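Local coordinates for protein Two-component sensor histidine kinase (Nostoc sp., PDB 6OZB) that probably senses light as a cyanobacterial phytochrome and passes the signal on through kinase activity, its GAF domain here holding phycoerythrobilin, at residues Ile36-Ala41 with Ile66-Ile70; Thr49-Tyr55 with Leu165-Ser171. The protein carries 1 engineered substitution. All coordinates share one frame; numbering follows the deposited sequence.

Contact 1 of 2, residues Ile36-Ala41 with Ile66-Ile70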
ATOM      1  N   ILE C  36      23.998  15.475  21.076  1.00 19.35           N
ATOM      2  CA  ILE C  36      23.622  14.627  19.948  1.00 18.56           C
ATOM      3  C   ILE C  36      24.287  13.255  20.034  1.00 19.92           C
ATOM      4  O   ILE C  36      23.638  12.243  19.796  1.00 23.22           O
ATOM      5  CB  ILE C  36      23.976  15.311  18.622  1.00 18.72           C
ATOM      6  CG1 ILE C  36      23.004  16.448  18.372  1.00 17.08           C
ATOM      7  CG2 ILE C  36      23.874  14.391  17.482  1.00 21.36           C
ATOM      8  CD1 ILE C  36      23.536  17.433  17.358  1.00 23.74           C
ATOM      9  N   THR C  37      25.558  13.236  20.396  1.00 16.50           N
ATOM     10  CA  THR C  37      26.318  11.979  20.532  1.00 19.04           C
ATOM     11  C   THR C  37      25.709  11.086  21.598  1.00 31.00           C
ATOM     12  O   THR C  37      25.410   9.911  21.348  1.00 22.32           O
ATOM     13  CB  THR C  37      27.794  12.258  20.871  1.00 23.18           C
ATOM     14  OG1 THR C  37      28.440  12.895  19.750  1.00 24.17           O
ATOM     15  CG2 THR C  37      28.533  10.968  21.194  1.00 26.07           C
ATOM     16  N   ALA C  38      25.447  11.645  22.767  1.00 23.37           N
ATOM     17  CA  ALA C  38      24.935  10.830  23.874  1.00 24.52           C
ATOM     18  C   ALA C  38      23.541  10.324  23.598  1.00 23.90           C
ATOM     19  O   ALA C  38      23.153   9.257  24.074  1.00 26.98           O
ATOM     20  CB  ALA C  38      24.956  11.626  25.174  1.00 30.26           C
ATOM     21  N   THR C  39      22.805  11.038  22.762  1.00 21.39           N
ATOM     22  CA  THR C  39      21.419  10.725  22.537  1.00 23.92           C
ATOM     23  C   THR C  39      21.254   9.528  21.615  1.00 28.10           C
ATOM     24  O   THR C  39      20.329   8.742  21.775  1.00 21.28           O
ATOM     25  CB  THR C  39      20.658  11.943  21.923  1.00 29.20           C
ATOM     26  OG1 THR C  39      20.663  13.044  22.850  1.00 31.96           O
ATOM     27  CG2 THR C  39      19.227  11.574  21.573  1.00 30.21           C
ATOM     28  N   THR C  40      22.118   9.384  20.622  1.00 26.42           N
ATOM     29  CA  THR C  40      21.921   8.301  19.669  0.66 22.75           C
ATOM     30  C   THR C  40      21.991   6.943  20.359  1.00 16.74           C
ATOM     31  O   THR C  40      21.255   6.019  19.989  1.00 23.03           O
ATOM     32  CB  THR C  40      22.938   8.352  18.519  0.66 29.44           C
ATOM     33  OG1 THR C  40      24.227   7.945  18.992  0.66 42.23           O
ATOM     34  CG2 THR C  40      22.982   9.759  17.945  0.66 25.10           C
ATOM     35  N   ALA C  41      22.817   6.788  21.395  1.00 19.54           N
ATOM     36  CA  ALA C  41      22.896   5.485  22.080  1.00 23.66           C
ATOM     37  C   ALA C  41      21.601   5.128  22.805  1.00 31.37           C
ATOM     38  O   ALA C  41      21.185   3.972  22.847  1.00 21.99           O
ATOM     39  CB  ALA C  41      24.061   5.453  23.070  1.00 28.78           C
ATOM     40  N   ILE C  66      27.166  12.309  11.871  1.00 17.16           N
ATOM     41  CA  ILE C  66      27.857  12.989  12.975  1.00 16.21           C
ATOM     42  C   ILE C  66      27.683  12.269  14.297  1.00 18.55           C
ATOM     43  O   ILE C  66      28.346  12.604  15.268  1.00 17.75           O
ATOM     44  CB  ILE C  66      27.407  14.455  13.126  1.00 18.17           C
ATOM     45  CG1 ILE C  66      25.899  14.576  13.311  1.00 24.77           C
ATOM     46  CG2 ILE C  66      27.874  15.238  11.915  1.00 23.45           C
ATOM     47  CD1 ILE C  66      25.481  15.918  13.953  1.00 27.83           C
ATOM     48  N   ALA C  67      26.771  11.297  14.349  1.00 18.91           N
ATOM     49  CA  ALA C  67      26.628  10.449  15.534  1.00 14.92           C
ATOM     50  C   ALA C  67      26.071   9.089  15.139  1.00 21.73           C
ATOM     51  O   ALA C  67      25.276   8.986  14.195  1.00 20.23           O
ATOM     52  CB  ALA C  67      25.735  11.107  16.561  1.00 18.91           C
ATOM     53  N   GLU C  68      26.460   8.065  15.889  1.00 19.62           N
ATOM     54  CA  GLU C  68      26.133   6.698  15.540  1.00 16.71           C
ATOM     55  C   GLU C  68      26.216   5.781  16.761  1.00 19.74           C
ATOM     56  O   GLU C  68      27.134   5.901  17.592  1.00 18.41           O
ATOM     57  CB  GLU C  68      27.077   6.236  14.449  1.00 16.02           C
ATOM     58  CG  GLU C  68      26.984   4.775  14.063  1.00 22.20           C
ATOM     59  CD  GLU C  68      28.024   4.433  13.048  1.00 24.29           C
ATOM     60  OE1 GLU C  68      27.649   4.181  11.883  1.00 22.61           O
ATOM     61  OE2 GLU C  68      29.223   4.449  13.411  1.00 21.19           O
ATOM     62  N   SER C  69      25.248   4.879  16.873  1.00 15.91           N
ATOM     63  CA  SER C  69      25.305   3.814  17.858  1.00 21.45           C
ATOM     64  C   SER C  69      24.939   2.494  17.198  1.00 13.85           C
ATOM     65  O   SER C  69      23.931   2.377  16.506  1.00 16.66           O
ATOM     66  CB  SER C  69      24.391   4.150  19.060  1.00 23.10           C
ATOM     67  OG  SER C  69      24.384   3.121  20.030  1.00 25.61           O
ATOM     68  N   ILE C  70      25.816   1.518  17.377  1.00 14.70           N
ATOM     69  CA  ILE C  70      25.665   0.214  16.774  1.00 16.63           C
ATOM     70  C   ILE C  70      25.641  -0.862  17.846  1.00 20.08           C
ATOM     71  O   ILE C  70      26.376  -0.802  18.818  1.00 22.80           O
ATOM     72  CB  ILE C  70      26.798  -0.056  15.761  1.00 19.79           C
ATOM     73  CG1 ILE C  70      26.616   0.903  14.571  1.00 17.90           C
ATOM     74  CG2 ILE C  70      26.805  -1.537  15.299  1.00 20.05           C
ATOM     75  CD1 ILE C  70      27.762   0.868  13.569  1.00 22.90           C
TER
HETATM   76  O   HOH W   1      29.456  11.431  17.685  1.00 29.84           O
HETATM   77  O   HOH W   2      26.762   7.291  20.337  1.00 50.54           O
HETATM   78  O   HOH W   3      22.660   1.751  22.337  1.00 28.93           O
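Thr-37 lies next to Ala-67 and Ala-41 next to Ser-69, as helix 36-41 runs nearly along strand 66-70 at 24°, with 7.0 Å between their axes. This is helix-on-sheet packing in a GAF domain: helix 32-47 packs on the antiparallel sheet at strand 63-70, next to the outermost strand 82-83. Ala-67 points its CB toward the helix. Its CB meets Ile-36 CG2 at 3.9 Å. That methyl branch is anti to the backbone N of Ile-36, which turns it to the strand. Ile-66 CD1 touches the same Ile-36 methyl, the two chains crossing at a slant. Thr-40 CG2 also meets Ala-67 CB. The pair is very close, but Thr-40 has two conformers, so its tightness is doubtful.

No direct hydrogen bond joins the two segments. Three waters bridge them instead. One links Thr-37 OG1 to the carbonyl of Ile-66, donating to Ile-66 O at 2.9 Å. Thr-37 OG1 is also hydrogen-bonded to Glu-33 O within its own helix. A second water donates to both Thr-37 O and Glu-68 O and is also hydrogen-bonded to Thr-40 OG1. Glu-68 starts away from the helix at its CB, and its carboxylate bonds to Ser-77 OG and Leu-78 N. A classic beta bulge sets Ile-66 and Ala-67 opposite the single residue Ile-54.

At the far end Ser-69 holds OG anti to its own backbone N (chi1 178°), which brings the hydroxyl alongside Ala-41, 3.5 Å from Ala-41 CA. A third water donates to Ala-41 O at 2.7 Å and is hydrogen-bonded to Ser-69 OG.

Contact 2 of 2, residues Thr49-Tyr55 with Leu165-Ser171; sequences TDRVMIY and LLVSHHS. With PEB (phycoerythrobilin), chain F.
His-169 meets Arg-51 twice, by backbone and by side chain, in an antiparallel pair of strands that lines the bilin pocket. His-169 N donates to Arg-51 O, and Arg-51 N to His-169 O. Met-53 with Val-167 and Tyr-55 with Leu-165 are likewise hydrogen-bonded pairs. Arg-51 NH2 donates to His-169 ND1 at 3.0 Å. The acceptor lies near the guanidinium plane, and the two flat groups are turned 65° apart. Arg-51 NH1 is held by Pro-76 O. On the ring's other nitrogen, His-169 NE2 gives a weak, bent bond of 2.7 Å to the carbonyl oxygen OD of phycoerythrobilin. The imidazole thus links Arg-51 to the chromophore.

Met-53 lies on the same face. Its chain bends at the last torsion (chi3 -67°), which carries CE to His-169 CE1 at 3.6 Å. The same methyl also touches Val-167 CG1 and the chromophore's CBD. Leu-165 runs beside Tyr-55, with Leu-165 CD1 4.0 Å from Tyr-55 CD2. The same Leu-165 CD1 touches chromophore CMC.

A second classic bulge puts Asp-50 and Arg-51 across from His-169. Asp-50 OD2 takes two bonds, from Ser-171 N at 2.9 Å and Ser-171 OG at 2.7 Å. It also lies over one face of the His-170 ring. With an alanine at Asp-50 the Ser-171 N-H and hydroxyl would probably lose this shared acceptor, and the hydroxyl would be set free to turn.

Val-52, Ile-54, Leu-166 and Ser-168 point to the other face of the sheet. Thr-49 OG1 and Ser-168 OG share a hydrogen bond, while Val-52 and Ile-54 pack on Leu-166. Here helix 178-201 covers Leu-166, and helix 32-47 touches Val-52, Ile-54 and Ser-168. Within the sheet, strand 63-70 flanks 51-57 and strand 150-158 flanks 161-170.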
ATOM      1  N   THR C  49      17.322  -1.494  17.187  1.00 17.29           N
ATOM      2  CA  THR C  49      17.840  -1.781  15.862  1.00 18.60           C
ATOM      3  C   THR C  49      19.365  -1.813  15.852  1.00 21.58           C
ATOM      4  O   THR C  49      20.012  -1.328  16.794  1.00 19.30           O
ATOM      5  CB  THR C  49      17.350  -0.734  14.898  1.00 17.79           C
ATOM      6  OG1 THR C  49      17.618   0.541  15.476  1.00 21.04           O
ATOM      7  CG2 THR C  49      15.859  -0.895  14.661  1.00 19.93           C
ATOM      8  N   ASP C  50      19.944  -2.337  14.774  1.00 18.17           N
ATOM      9  CA  ASP C  50      21.384  -2.580  14.738  1.00 15.58           C
ATOM     10  C   ASP C  50      22.223  -1.318  14.648  1.00 14.35           C
ATOM     11  O   ASP C  50      23.343  -1.325  15.111  1.00 17.98           O
ATOM     12  CB  ASP C  50      21.763  -3.468  13.562  1.00 18.21           C
ATOM     13  CG  ASP C  50      21.237  -4.897  13.676  1.00 18.42           C
ATOM     14  OD1 ASP C  50      21.152  -5.453  14.800  1.00 19.03           O
ATOM     15  OD2 ASP C  50      20.930  -5.471  12.593  1.00 18.77           O
ATOM     16  N   ARG C  51      21.700  -0.264  14.011  1.00 16.57           N
ATOM     17  CA  ARG C  51      22.483   0.959  13.772  1.00 19.60           C
ATOM     18  C   ARG C  51      21.546   2.150  13.705  1.00 19.83           C
ATOM     19  O   ARG C  51      20.619   2.161  12.898  1.00 18.29           O
ATOM     20  CB  ARG C  51      23.309   0.829  12.475  1.00 20.10           C
ATOM     21  CG  ARG C  51      24.129   2.081  12.063  1.00 16.66           C
ATOM     22  CD  ARG C  51      25.142   1.787  10.942  1.00 18.98           C
ATOM     23  NE  ARG C  51      24.487   1.489   9.666  1.00 16.78           N
ATOM     24  CZ  ARG C  51      25.073   0.909   8.626  1.00 21.48           C
ATOM     25  NH1 ARG C  51      26.347   0.535   8.674  1.00 21.47           N
ATOM     26  NH2 ARG C  51      24.365   0.673   7.529  1.00 20.18           N
ATOM     27  N   VAL C  52      21.768   3.126  14.592  1.00 13.12           N
ATOM     28  CA  VAL C  52      21.034   4.391  14.580  1.00 14.73           C
ATOM     29  C   VAL C  52      22.058   5.488  14.381  1.00 17.13           C
ATOM     30  O   VAL C  52      23.121   5.456  14.988  1.00 14.70           O
ATOM     31  CB  VAL C  52      20.238   4.610  15.864  1.00 15.77           C
ATOM     32  CG1 VAL C  52      19.630   6.003  15.930  1.00 15.64           C
ATOM     33  CG2 VAL C  52      19.142   3.561  15.950  1.00 22.64           C
ATOM     34  N   MET C  53      21.745   6.430  13.498  1.00 15.81           N
ATOM     35  CA  MET C  53      22.660   7.524  13.152  1.00 13.34           C
ATOM     36  C   MET C  53      21.930   8.844  13.120  1.00 18.21           C
ATOM     37  O   MET C  53      20.732   8.886  12.849  1.00 18.22           O
ATOM     38  CB  MET C  53      23.292   7.274  11.799  1.00 15.33           C
ATOM     39  CG  MET C  53      24.029   5.966  11.716  1.00 27.36           C
ATOM     40  SD  MET C  53      24.544   5.642  10.032  1.00 26.72           S
ATOM     41  CE  MET C  53      22.963   5.413   9.272  1.00 23.92           C
ATOM     42  N   ILE C  54      22.657   9.924  13.400  1.00 17.70           N
ATOM     43  CA  ILE C  54      22.156  11.247  13.087  1.00 15.69           C
ATOM     44  C   ILE C  54      23.038  11.800  11.971  1.00 16.40           C
ATOM     45  O   ILE C  54      24.278  11.756  12.033  1.00 15.39           O
ATOM     46  CB  ILE C  54      22.121  12.141  14.335  1.00 17.67           C
ATOM     47  CG1 ILE C  54      21.039  11.588  15.267  1.00 26.44           C
ATOM     48  CG2 ILE C  54      21.845  13.602  13.941  1.00 21.93           C
ATOM     49  CD1 ILE C  54      20.778  12.369  16.477  1.00 37.63           C
ATOM     50  N   TYR C  55      22.368  12.241  10.924  1.00 17.37           N
ATOM     51  CA  TYR C  55      22.966  12.707   9.681  1.00 15.30           C
ATOM     52  C   TYR C  55      22.739  14.212   9.616  1.00 19.41           C
ATOM     53  O   TYR C  55      21.621  14.647   9.785  1.00 21.99           O
ATOM     54  CB  TYR C  55      22.304  11.977   8.504  1.00 17.10           C
ATOM     55  CG  TYR C  55      22.843  12.233   7.150  1.00 21.08           C
ATOM     56  CD1 TYR C  55      24.036  11.655   6.714  1.00 23.37           C
ATOM     57  CD2 TYR C  55      22.133  13.008   6.258  1.00 21.28           C
ATOM     58  CE1 TYR C  55      24.511  11.890   5.454  1.00 20.24           C
ATOM     59  CE2 TYR C  55      22.590  13.222   4.995  1.00 19.77           C
ATOM     60  CZ  TYR C  55      23.782  12.672   4.591  1.00 21.73           C
ATOM     61  OH  TYR C  55      24.242  12.899   3.313  1.00 24.44           O
ATOM     62  N   LEU C 165      18.797  14.209   9.642  1.00 18.76           N
ATOM     63  CA  LEU C 165      17.922  13.029   9.677  1.00 16.58           C
ATOM     64  C   LEU C 165      18.262  12.177  10.873  1.00 13.78           C
ATOM     65  O   LEU C 165      19.451  12.017  11.197  1.00 18.37           O
ATOM     66  CB  LEU C 165      18.096  12.163   8.412  1.00 16.99           C
ATOM     67  CG  LEU C 165      17.994  12.834   7.037  1.00 16.63           C
ATOM     68  CD1 LEU C 165      18.355  11.894   5.890  1.00 19.56           C
ATOM     69  CD2 LEU C 165      16.582  13.378   6.839  1.00 19.37           C
ATOM     70  N   LEU C 166      17.234  11.588  11.483  1.00 13.58           N
ATOM     71  CA  LEU C 166      17.409  10.459  12.391  1.00 14.93           C
ATOM     72  C   LEU C 166      17.187   9.190  11.572  1.00 15.37           C
ATOM     73  O   LEU C 166      16.120   9.018  10.957  1.00 14.71           O
ATOM     74  CB  LEU C 166      16.439  10.523  13.554  1.00 15.66           C
ATOM     75  CG  LEU C 166      16.429   9.370  14.542  1.00 18.31           C
ATOM     76  CD1 LEU C 166      17.769   9.323  15.263  1.00 18.64           C
ATOM     77  CD2 LEU C 166      15.284   9.540  15.519  1.00 17.07           C
ATOM     78  N   VAL C 167      18.213   8.348  11.512  1.00 14.26           N
ATOM     79  CA  VAL C 167      18.218   7.166  10.647  1.00 14.00           C
ATOM     80  C   VAL C 167      18.376   5.879  11.458  1.00 15.45           C
ATOM     81  O   VAL C 167      19.309   5.751  12.243  1.00 19.54           O
ATOM     82  CB  VAL C 167      19.340   7.211   9.622  1.00 16.25           C
ATOM     83  CG1 VAL C 167      19.238   6.046   8.633  1.00 18.35           C
ATOM     84  CG2 VAL C 167      19.303   8.488   8.840  1.00 18.69           C
ATOM     85  N   SER C 168      17.480   4.922  11.245  1.00 14.25           N
ATOM     86  CA  SER C 168      17.516   3.647  11.945  1.00 14.32           C
ATOM     87  C   SER C 168      17.616   2.515  10.927  1.00 13.35           C
ATOM     88  O   SER C 168      16.710   2.348  10.122  1.00 17.50           O
ATOM     89  CB  SER C 168      16.254   3.501  12.792  1.00 18.35           C
ATOM     90  OG  SER C 168      16.188   2.246  13.472  1.00 21.93           O
ATOM     91  N   HIS C 169      18.728   1.781  10.954  1.00 12.81           N
ATOM     92  CA  HIS C 169      18.991   0.656  10.045  1.00 11.33           C
ATOM     93  C   HIS C 169      18.967  -0.667  10.799  1.00 16.08           C
ATOM     94  O   HIS C 169      19.447  -0.750  11.935  1.00 18.37           O
ATOM     95  CB  HIS C 169      20.363   0.743   9.401  1.00 16.17           C
ATOM     96  CG  HIS C 169      20.500   1.798   8.345  1.00 16.71           C
ATOM     97  ND1 HIS C 169      21.726   2.151   7.813  1.00 16.36           N
ATOM     98  CD2 HIS C 169      19.579   2.550   7.704  1.00 16.26           C
ATOM     99  CE1 HIS C 169      21.550   3.076   6.883  1.00 20.89           C
ATOM    100  NE2 HIS C 169      20.257   3.329   6.794  1.00 17.33           N
ATOM    101  N   HIS C 170      18.451  -1.711  10.149  1.00 14.51           N
ATOM    102  CA  HIS C 170      18.466  -3.052  10.719  1.00 12.82           C
ATOM    103  C   HIS C 170      18.788  -4.082   9.670  1.00 13.96           C
ATOM    104  O   HIS C 170      18.346  -3.968   8.518  1.00 18.32           O
ATOM    105  CB  HIS C 170      17.134  -3.356  11.370  1.00 15.04           C
ATOM    106  CG  HIS C 170      17.203  -4.423  12.398  1.00 13.31           C
ATOM    107  ND1 HIS C 170      17.995  -4.320  13.520  1.00 15.33           N
ATOM    108  CD2 HIS C 170      16.587  -5.623  12.474  1.00 16.53           C
ATOM    109  CE1 HIS C 170      17.850  -5.410  14.255  1.00 19.14           C
ATOM    110  NE2 HIS C 170      16.993  -6.208  13.652  1.00 19.59           N
ATOM    111  N   SER C 171      19.581  -5.080  10.069  1.00 14.67           N
ATOM    112  CA  SER C 171      20.073  -6.129   9.160  1.00 14.16           C
ATOM    113  C   SER C 171      19.044  -7.227   8.883  1.00 21.52           C
ATOM    114  O   SER C 171      19.267  -8.118   8.046  1.00 21.17           O
ATOM    115  CB  SER C 171      21.331  -6.786   9.739  1.00 19.25           C
ATOM    116  OG  SER C 171      21.017  -7.580  10.874  1.00 21.37           O
TER
HETATM  117  CHC PEB F 900      20.006   8.297   1.717  1.00 20.30           C
HETATM  118  NC  PEB F 900      18.122   8.086   0.043  1.00 21.58           N
HETATM  119  C1C PEB F 900      16.776   8.276  -0.039  1.00 20.45           C
HETATM  120  C2C PEB F 900      16.292   8.696   1.175  1.00 22.80           C
HETATM  121  C3C PEB F 900      17.358   8.782   2.044  1.00 21.96           C
HETATM  122  C4C PEB F 900      18.506   8.398   1.316  1.00 16.88           C
HETATM  123  CMC PEB F 900      17.179   9.248   3.477  1.00 26.08           C
HETATM  124  CAC PEB F 900      14.777   9.001   1.428  1.00 15.89           C
HETATM  125  CBC PEB F 900      13.978   7.715   1.553  1.00 21.89           C
HETATM  126  CGC PEB F 900      14.183   7.156   2.938  1.00 28.33           C
HETATM  127  O1C PEB F 900      13.875   7.876   3.930  1.00 24.48           O
HETATM  128  O2C PEB F 900      14.641   5.986   3.108  1.00 21.85           O
HETATM  129  ND  PEB F 900      19.698   7.062   3.787  1.00 28.29           N
HETATM  130  C1D PEB F 900      20.209   8.345   3.150  1.00 27.37           C
HETATM  131  C2D PEB F 900      21.636   8.307   3.436  1.00 25.39           C
HETATM  132  C3D PEB F 900      21.987   7.162   4.119  1.00 28.86           C
HETATM  133  C4D PEB F 900      20.858   6.353   4.395  1.00 33.05           C
HETATM  134  CMD PEB F 900      22.628   9.380   2.913  1.00 28.57           C
HETATM  135  CAD PEB F 900      23.442   6.773   4.439  1.00 48.75           C
HETATM  136  CBD PEB F 900      23.730   6.262   5.676  1.00 56.99           C
HETATM  137  OD  PEB F 900      20.807   5.295   5.005  1.00 29.20           O
HETATM  138  NA  PEB F 900      20.387   6.990  -4.326  1.00 24.13           N
HETATM  139  C1A PEB F 900      21.769   6.771  -4.581  1.00 30.03           C
HETATM  140  C2A PEB F 900      22.036   6.936  -6.054  1.00 25.55           C
HETATM  141  C3A PEB F 900      20.715   7.303  -6.713  1.00 25.94           C
HETATM  142  C4A PEB F 900      19.698   7.321  -5.555  1.00 25.41           C
HETATM  143  CMA PEB F 900      23.164   7.976  -6.342  1.00 28.90           C
HETATM  144  CBA PEB F 900      21.133   6.229  -9.012  1.00 26.91           C
HETATM  145  OA  PEB F 900      22.589   6.514  -3.716  1.00 28.26           O
HETATM  146  CHA PEB F 900      18.364   7.517  -5.758  1.00 19.65           C
HETATM  147  CAA PEB F 900      20.176   6.386  -7.815  1.00 23.54           C
HETATM  148  NB  PEB F 900      17.585   7.790  -3.179  1.00 17.61           N
HETATM  149  C1B PEB F 900      17.352   7.614  -4.619  1.00 19.17           C
HETATM  150  C2B PEB F 900      15.939   7.562  -4.905  1.00 17.53           C
HETATM  151  C3B PEB F 900      15.257   7.692  -3.653  1.00 17.51           C
HETATM  152  C4B PEB F 900      16.260   7.846  -2.541  1.00 21.89           C
HETATM  153  CHB PEB F 900      15.863   8.014  -1.238  1.00 18.16           C
HETATM  154  CMB PEB F 900      15.338   7.403  -6.265  1.00 20.81           C
HETATM  155  CAB PEB F 900      13.756   7.683  -3.451  1.00 17.13           C
HETATM  156  CBB PEB F 900      13.326   6.291  -3.040  1.00 17.57           C
HETATM  157  CGB PEB F 900      11.797   6.335  -3.026  1.00 22.39           C
HETATM  158  O1B PEB F 900      11.230   7.084  -2.176  1.00 27.88           O
HETATM  159  O2B PEB F 900      11.139   5.669  -3.862  1.00 17.11           O

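From the N terminus, helix 32-47 leads into strand 51-57, which turns back as strand 63-70. Contact 1 closes this short path, 24 residues between its segments. Contact 2 spans far more chain, 109 residues, and returns strand 161-170 to strand 51-57. The two loops cross, since residues 49-55 lie inside the first and residues 66-70 inside the second. The contacts also touch: Ala-67 O and Ile-54 N, and Ser-69 N and Val-52 O, are probable hydrogen bonds between neighbouring strands. Strand 51-57 belongs to contact 2 and pairs in the sheet with strand 63-70 of contact 1. Together they tie the helix-bearing side of the GAF sheet to the strands that line the chromophore pocket.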